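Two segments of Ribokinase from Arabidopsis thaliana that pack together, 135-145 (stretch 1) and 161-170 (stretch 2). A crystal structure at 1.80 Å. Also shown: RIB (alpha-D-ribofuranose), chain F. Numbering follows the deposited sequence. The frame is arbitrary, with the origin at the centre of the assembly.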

ATOM      1  N   ASN B 135      33.226 -10.275   2.549  1.00 27.89           N
ATOM      2  CA  ASN B 135      34.077  -9.127   2.221  1.00 27.58           C
ATOM      3  C   ASN B 135      33.745  -7.873   3.028  1.00 25.94           C
ATOM      4  O   ASN B 135      34.337  -6.821   2.805  1.00 27.14           O
ATOM      5  CB  ASN B 135      33.986  -8.789   0.729  1.00 34.22           C
ATOM      6  CG  ASN B 135      34.620  -9.844  -0.151  1.00 39.37           C
ATOM      7  OD1 ASN B 135      35.376 -10.692   0.323  1.00 43.22           O
ATOM      8  ND2 ASN B 135      34.327  -9.788  -1.446  1.00 42.60           N
ATOM      9  N   ALA B 136      32.801  -7.975   3.957  1.00 26.22           N
ATOM     10  CA  ALA B 136      32.330  -6.784   4.667  1.00 23.20           C
ATOM     11  C   ALA B 136      33.378  -6.229   5.638  1.00 28.19           C
ATOM     12  O   ALA B 136      34.263  -6.955   6.095  1.00 28.13           O
ATOM     13  CB  ALA B 136      31.050  -7.097   5.417  1.00 21.17           C
ATOM     14  N   GLY B 137      33.273  -4.938   5.944  1.00 21.85           N
ATOM     15  CA  GLY B 137      33.978  -4.354   7.075  1.00 23.49           C
ATOM     16  C   GLY B 137      33.165  -4.482   8.350  1.00 21.35           C
ATOM     17  O   GLY B 137      33.714  -4.504   9.448  1.00 22.25           O
ATOM     18  N   ILE B 138      31.844  -4.575   8.203  1.00 20.07           N
ATOM     19  CA  ILE B 138      30.941  -4.684   9.342  1.00 17.91           C
ATOM     20  C   ILE B 138      29.581  -5.105   8.810  1.00 19.33           C
ATOM     21  O   ILE B 138      29.195  -4.706   7.719  1.00 18.81           O
ATOM     22  CB  ILE B 138      30.855  -3.347  10.145  1.00 21.86           C
ATOM     23  CG1 ILE B 138      30.065  -3.539  11.430  1.00 21.14           C
ATOM     24  CG2 ILE B 138      30.240  -2.210   9.302  1.00 18.79           C
ATOM     25  CD1 ILE B 138      30.409  -2.514  12.508  1.00 23.66           C
ATOM     26  N   VAL B 139      28.875  -5.952   9.543  1.00 17.58           N
ATOM     27  CA  VAL B 139      27.602  -6.480   9.064  1.00 19.15           C
ATOM     28  C   VAL B 139      26.480  -6.148  10.039  1.00 18.42           C
ATOM     29  O   VAL B 139      26.663  -6.282  11.250  1.00 15.83           O
ATOM     30  CB  VAL B 139      27.683  -8.030   8.846  1.00 18.60           C
ATOM     31  CG1 VAL B 139      26.314  -8.614   8.534  1.00 20.04           C
ATOM     32  CG2 VAL B 139      28.666  -8.346   7.741  1.00 19.89           C
ATOM     33  N   LEU B 140      25.331  -5.689   9.516  1.00 14.49           N
ATOM     34  CA  LEU B 140      24.172  -5.328  10.334  1.00 14.54           C
ATOM     35  C   LEU B 140      22.981  -6.197   9.996  1.00 15.95           C
ATOM     36  O   LEU B 140      22.640  -6.319   8.822  1.00 17.82           O
ATOM     37  CB  LEU B 140      23.747  -3.857  10.110  1.00 15.79           C
ATOM     38  CG  LEU B 140      24.705  -2.712  10.349  1.00 25.58           C
ATOM     39  CD1 LEU B 140      23.917  -1.376  10.496  1.00 20.94           C
ATOM     40  CD2 LEU B 140      25.607  -2.987  11.537  1.00 26.63           C
ATOM     41  N   LEU B 141      22.368  -6.776  11.028  1.00 14.97           N
ATOM     42  CA  LEU B 141      21.168  -7.603  10.937  1.00 15.18           C
ATOM     43  C   LEU B 141      20.067  -7.025  11.819  1.00 17.36           C
ATOM     44  O   LEU B 141      20.355  -6.281  12.770  1.00 15.51           O
ATOM     45  CB  LEU B 141      21.497  -9.043  11.382  1.00 15.55           C
ATOM     46  CG  LEU B 141      22.758  -9.643  10.766  1.00 14.38           C
ATOM     47  CD1 LEU B 141      23.116 -10.971  11.464  1.00 18.87           C
ATOM     48  CD2 LEU B 141      22.593  -9.859   9.223  1.00 14.55           C
ATOM     49  N   GLN B 142      18.811  -7.360  11.518  1.00 13.39           N
ATOM     50  CA  GLN B 142      17.693  -7.067  12.405  1.00 17.14           C
ATOM     51  C   GLN B 142      16.808  -8.317  12.492  1.00 17.60           C
ATOM     52  O   GLN B 142      17.213  -9.386  12.045  1.00 19.21           O
ATOM     53  CB  GLN B 142      16.870  -5.866  11.920  1.00 16.14           C
ATOM     54  CG  GLN B 142      17.698  -4.769  11.250  1.00 14.81           C
ATOM     55  CD  GLN B 142      18.155  -5.161   9.841  1.00 17.20           C
ATOM     56  OE1 GLN B 142      17.406  -5.778   9.059  1.00 15.66           O
ATOM     57  NE2 GLN B 142      19.382  -4.814   9.522  1.00 16.29           N
ATOM     58  N   ARG B 143      15.605  -8.182  13.038  1.00 17.09           N
ATOM     59  CA  ARG B 143      14.749  -9.357  13.166  1.00 21.88           C
ATOM     60  C   ARG B 143      13.466  -9.255  12.364  1.00 18.22           C
ATOM     61  O   ARG B 143      12.367  -9.450  12.885  1.00 21.89           O
ATOM     62  CB  ARG B 143      14.472  -9.609  14.631  1.00 23.17           C
ATOM     63  CG  ARG B 143      15.780  -9.815  15.364  1.00 24.30           C
ATOM     64  CD  ARG B 143      15.671 -10.799  16.500  1.00 34.02           C
ATOM     65  NE  ARG B 143      15.196 -12.122  16.089  1.00 34.64           N
ATOM     66  CZ  ARG B 143      14.181 -12.740  16.685  1.00 34.82           C
ATOM     67  NH1 ARG B 143      13.544 -12.129  17.676  1.00 32.71           N
ATOM     68  NH2 ARG B 143      13.790 -13.946  16.290  1.00 38.89           N
ATOM     69  N   GLU B 144      13.635  -8.984  11.074  1.00 16.56           N
ATOM     70  CA  GLU B 144      12.517  -8.862  10.130  1.00 15.69           C
ATOM     71  C   GLU B 144      12.733  -9.757   8.910  1.00 20.02           C
ATOM     72  O   GLU B 144      12.062  -9.602   7.885  1.00 18.28           O
ATOM     73  CB  GLU B 144      12.343  -7.385   9.704  1.00 19.44           C
ATOM     74  CG  GLU B 144      11.887  -6.476  10.833  1.00 19.02           C
ATOM     75  CD  GLU B 144      11.430  -5.084  10.359  1.00 23.00           C
ATOM     76  OE1 GLU B 144      11.930  -4.581   9.321  1.00 21.14           O
ATOM     77  OE2 GLU B 144      10.547  -4.508  11.029  1.00 23.32           O
ATOM     78  N   ILE B 145      13.693 -10.674   9.020  1.00 17.83           N
ATOM     79  CA  ILE B 145      13.880 -11.772   8.061  1.00 20.00           C
ATOM     80  C   ILE B 145      14.073 -13.060   8.899  1.00 22.08           C
ATOM     81  O   ILE B 145      14.229 -12.983  10.129  1.00 22.11           O
ATOM     82  CB  ILE B 145      15.085 -11.546   7.101  1.00 17.35           C
ATOM     83  CG1 ILE B 145      16.406 -11.683   7.857  1.00 16.33           C
ATOM     84  CG2 ILE B 145      14.993 -10.183   6.388  1.00 17.10           C
ATOM     85  CD1 ILE B 145      17.632 -11.619   7.011  1.00 17.32           C
ATOM     86  N   GLY B 161      36.129 -13.017  10.785  1.00 39.66           N
ATOM     87  CA  GLY B 161      36.670 -11.996  11.665  1.00 45.77           C
ATOM     88  C   GLY B 161      36.255 -10.536  11.515  1.00 46.43           C
ATOM     89  O   GLY B 161      37.077  -9.648  11.740  1.00 63.31           O
ATOM     90  N   VAL B 162      34.996 -10.269  11.158  1.00 50.75           N
ATOM     91  CA  VAL B 162      34.494  -8.875  11.085  1.00 46.33           C
ATOM     92  C   VAL B 162      33.269  -8.710  12.010  1.00 31.36           C
ATOM     93  O   VAL B 162      32.533  -9.666  12.231  1.00 37.90           O
ATOM     94  CB  VAL B 162      34.177  -8.467   9.603  1.00 41.32           C
ATOM     95  CG1 VAL B 162      34.576  -9.582   8.633  1.00 47.75           C
ATOM     96  CG2 VAL B 162      32.703  -8.072   9.395  1.00 30.01           C
ATOM     97  N   PRO B 163      33.061  -7.509  12.575  1.00 32.08           N
ATOM     98  CA  PRO B 163      31.997  -7.355  13.587  1.00 27.36           C
ATOM     99  C   PRO B 163      30.567  -7.499  13.045  1.00 25.71           C
ATOM    100  O   PRO B 163      30.256  -7.016  11.960  1.00 24.88           O
ATOM    101  CB  PRO B 163      32.227  -5.944  14.127  1.00 29.04           C
ATOM    102  CG  PRO B 163      33.024  -5.251  13.083  1.00 28.96           C
ATOM    103  CD  PRO B 163      33.819  -6.268  12.364  1.00 32.00           C
ATOM    104  N   VAL B 164      29.718  -8.173  13.807  1.00 20.58           N
ATOM    105  CA  VAL B 164      28.320  -8.355  13.448  1.00 21.46           C
ATOM    106  C   VAL B 164      27.428  -7.741  14.498  1.00 23.27           C
ATOM    107  O   VAL B 164      27.538  -8.071  15.688  1.00 21.87           O
ATOM    108  CB  VAL B 164      27.959  -9.850  13.304  1.00 26.20           C
ATOM    109  CG1 VAL B 164      26.491 -10.011  12.929  1.00 23.48           C
ATOM    110  CG2 VAL B 164      28.853 -10.501  12.277  1.00 28.04           C
ATOM    111  N   ILE B 165      26.544  -6.851  14.061  1.00 17.32           N
ATOM    112  CA  ILE B 165      25.585  -6.205  14.944  1.00 17.74           C
ATOM    113  C   ILE B 165      24.183  -6.707  14.662  1.00 18.44           C
ATOM    114  O   ILE B 165      23.726  -6.696  13.513  1.00 20.10           O
ATOM    115  CB  ILE B 165      25.618  -4.641  14.775  1.00 16.91           C
ATOM    116  CG1 ILE B 165      27.033  -4.118  15.029  1.00 21.74           C
ATOM    117  CG2 ILE B 165      24.581  -3.996  15.687  1.00 20.85           C
ATOM    118  CD1 ILE B 165      27.185  -2.604  14.859  1.00 24.11           C
ATOM    119  N   LEU B 166      23.500  -7.150  15.708  1.00 17.04           N
ATOM    120  CA  LEU B 166      22.125  -7.565  15.599  1.00 16.80           C
ATOM    121  C   LEU B 166      21.223  -6.579  16.318  1.00 18.59           C
ATOM    122  O   LEU B 166      21.254  -6.444  17.548  1.00 17.96           O
ATOM    123  CB  LEU B 166      21.930  -8.988  16.159  1.00 18.27           C
ATOM    124  CG  LEU B 166      20.482  -9.453  16.262  1.00 18.47           C
ATOM    125  CD1 LEU B 166      19.833  -9.644  14.875  1.00 16.58           C
ATOM    126  CD2 LEU B 166      20.397 -10.768  17.076  1.00 24.13           C
ATOM    127  N   ASP B 167      20.429  -5.870  15.525  1.00 19.06           N
ATOM    128  CA  ASP B 167      19.398  -4.986  16.032  1.00 19.73           C
ATOM    129  C   ASP B 167      18.246  -5.891  16.398  1.00 22.19           C
ATOM    130  O   ASP B 167      17.899  -6.794  15.628  1.00 20.39           O
ATOM    131  CB  ASP B 167      19.035  -3.935  14.965  1.00 21.05           C
ATOM    132  CG  ASP B 167      17.785  -3.140  15.298  1.00 25.54           C
ATOM    133  OD1 ASP B 167      17.375  -3.087  16.470  1.00 26.56           O
ATOM    134  OD2 ASP B 167      17.194  -2.560  14.353  1.00 30.77           O
ATOM    135  N   VAL B 168      17.673  -5.685  17.577  1.00 20.53           N
ATOM    136  CA  VAL B 168      16.665  -6.609  18.083  1.00 22.38           C
ATOM    137  C   VAL B 168      15.308  -6.208  17.540  1.00 24.94           C
ATOM    138  O   VAL B 168      14.334  -6.952  17.643  1.00 25.82           O
ATOM    139  CB  VAL B 168      16.681  -6.657  19.637  1.00 24.25           C
ATOM    140  CG1 VAL B 168      15.651  -7.634  20.170  1.00 25.93           C
ATOM    141  CG2 VAL B 168      18.037  -7.092  20.096  1.00 22.50           C
ATOM    142  N   GLY B 169      15.250  -5.040  16.905  1.00 24.36           N
ATOM    143  CA  GLY B 169      14.012  -4.571  16.314  1.00 22.53           C
ATOM    144  C   GLY B 169      13.455  -5.550  15.292  1.00 22.65           C
ATOM    145  O   GLY B 169      14.208  -6.160  14.523  1.00 20.74           O
ATOM    146  N   GLY B 170      12.136  -5.693  15.299  1.00 23.90           N
ATOM    147  CA  GLY B 170      11.439  -6.598  14.403  1.00 24.34           C
ATOM    148  C   GLY B 170      10.517  -7.518  15.189  1.00 29.12           C
ATOM    149  O   GLY B 170       9.730  -7.067  16.019  1.00 28.93           O
TER
HETATM  150  O5  RIB F 402      12.328   0.996  12.206  1.00 23.86           O
HETATM  151  C5  RIB F 402      11.439   1.438  11.214  1.00 29.46           C
HETATM  152  C4  RIB F 402      10.935   0.361  10.495  1.00 31.25           C
HETATM  153  O4  RIB F 402      10.320  -0.697  11.378  1.00 37.35           O
HETATM  154  C3  RIB F 402       9.692   0.927   9.683  1.00 35.27           C
HETATM  155  O3  RIB F 402      10.211   1.501   8.388  1.00 32.26           O
HETATM  156  C2  RIB F 402       8.858  -0.008   9.610  1.00 35.67           C
HETATM  157  O2  RIB F 402       8.700  -0.550   8.239  1.00 29.15           O
HETATM  158  C1  RIB F 402       9.348  -1.204  10.665  1.00 36.28           C
HETATM  159  O1  RIB F 402       9.789  -2.308   9.964  1.00 29.79           O
HETATM  160  O   HOH W   1      13.308  -9.268  18.374  1.00 28.07           O

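Residues 138-143 and 164-170 form neighbouring parallel strands whose axes run 22° apart and approach to 4.5 Å. Stretch 1 alternately donates and accepts through its odd-numbered residues: Val139 N bonds to Pro163 O (3.0 Å), Ile165 N to Val139 O (2.9 Å), Leu141 N to Ile165 O (2.8 Å) and Asp167 N to Leu141 O (2.8 Å). The even-numbered residues of stretch 1 turn their amides away from this seam, yet Leu140 CA still lies 3.5 Å from Ile165 O in a CA-H...O contact.

Because paired residues in a parallel ladder share a face, the side chains meet in layers. On one face Val139 and Leu141 lie beside Val164 and Leu166. Both valines are t. Leu141, in the mt rotamer, reaches back along the ladder to set CD1 3.8 Å from Val164 CG1. Leu166 instead adopts tp, which brings the end of its side chain nearer stretch 1 and places CD1 3.9 Å from Leu141 CB. On the other face Leu140 and Ile165, with chi1 m in both, pack against each other: the end of Leu140 comes nearer the partner strand, with CD2 3.6 Å from Ile165 CB. Ile165 extends CD1 through an mt conformation to within 4.0 Å of Ile138 CD1. Ile138 is tt, and its CG1 also packs 3.8 Å from Pro163 CG. Before the ladder, Val162 points toward stretch 1, its chi1 of -4° lying between wells, and CG2 sits 3.7 Å from Gly137 O.

Beyond Leu141 the register shifts by two residues in a beta bulge, so that Arg143 N bonds to Gly169 O (2.9 Å) and Arg143 pairs with Gly170. Within the bulge Asp167, chi1 t, accepts from its own stretch through its side chain, Gly169 N to Asp167 OD1 at 2.9 Å. Arg143 starts toward stretch 2 and then leads away; its aliphatic CG lies 3.7 Å from Asp167 O, while NH1 donates to a water (3.0 Å from NH1 to the water O) that also lies within hydrogen-bonding distance of Val168 O (2.6 Å from the water O). Gly170 has phi/psi of 128/-130°, which by itself calls for glycine, and a CB there would also clash with Arg143 O and Glu144 CG. With no CB on Gly170, Glu144 CG approaches Gly170 CA to 3.6 Å. With chi1 m and chi2 t, Glu144 extends its carboxylate to ribose, the substrate implied by the enzyme's name, and OE2 accepts a 2.6 Å hydrogen bond from RIB O1.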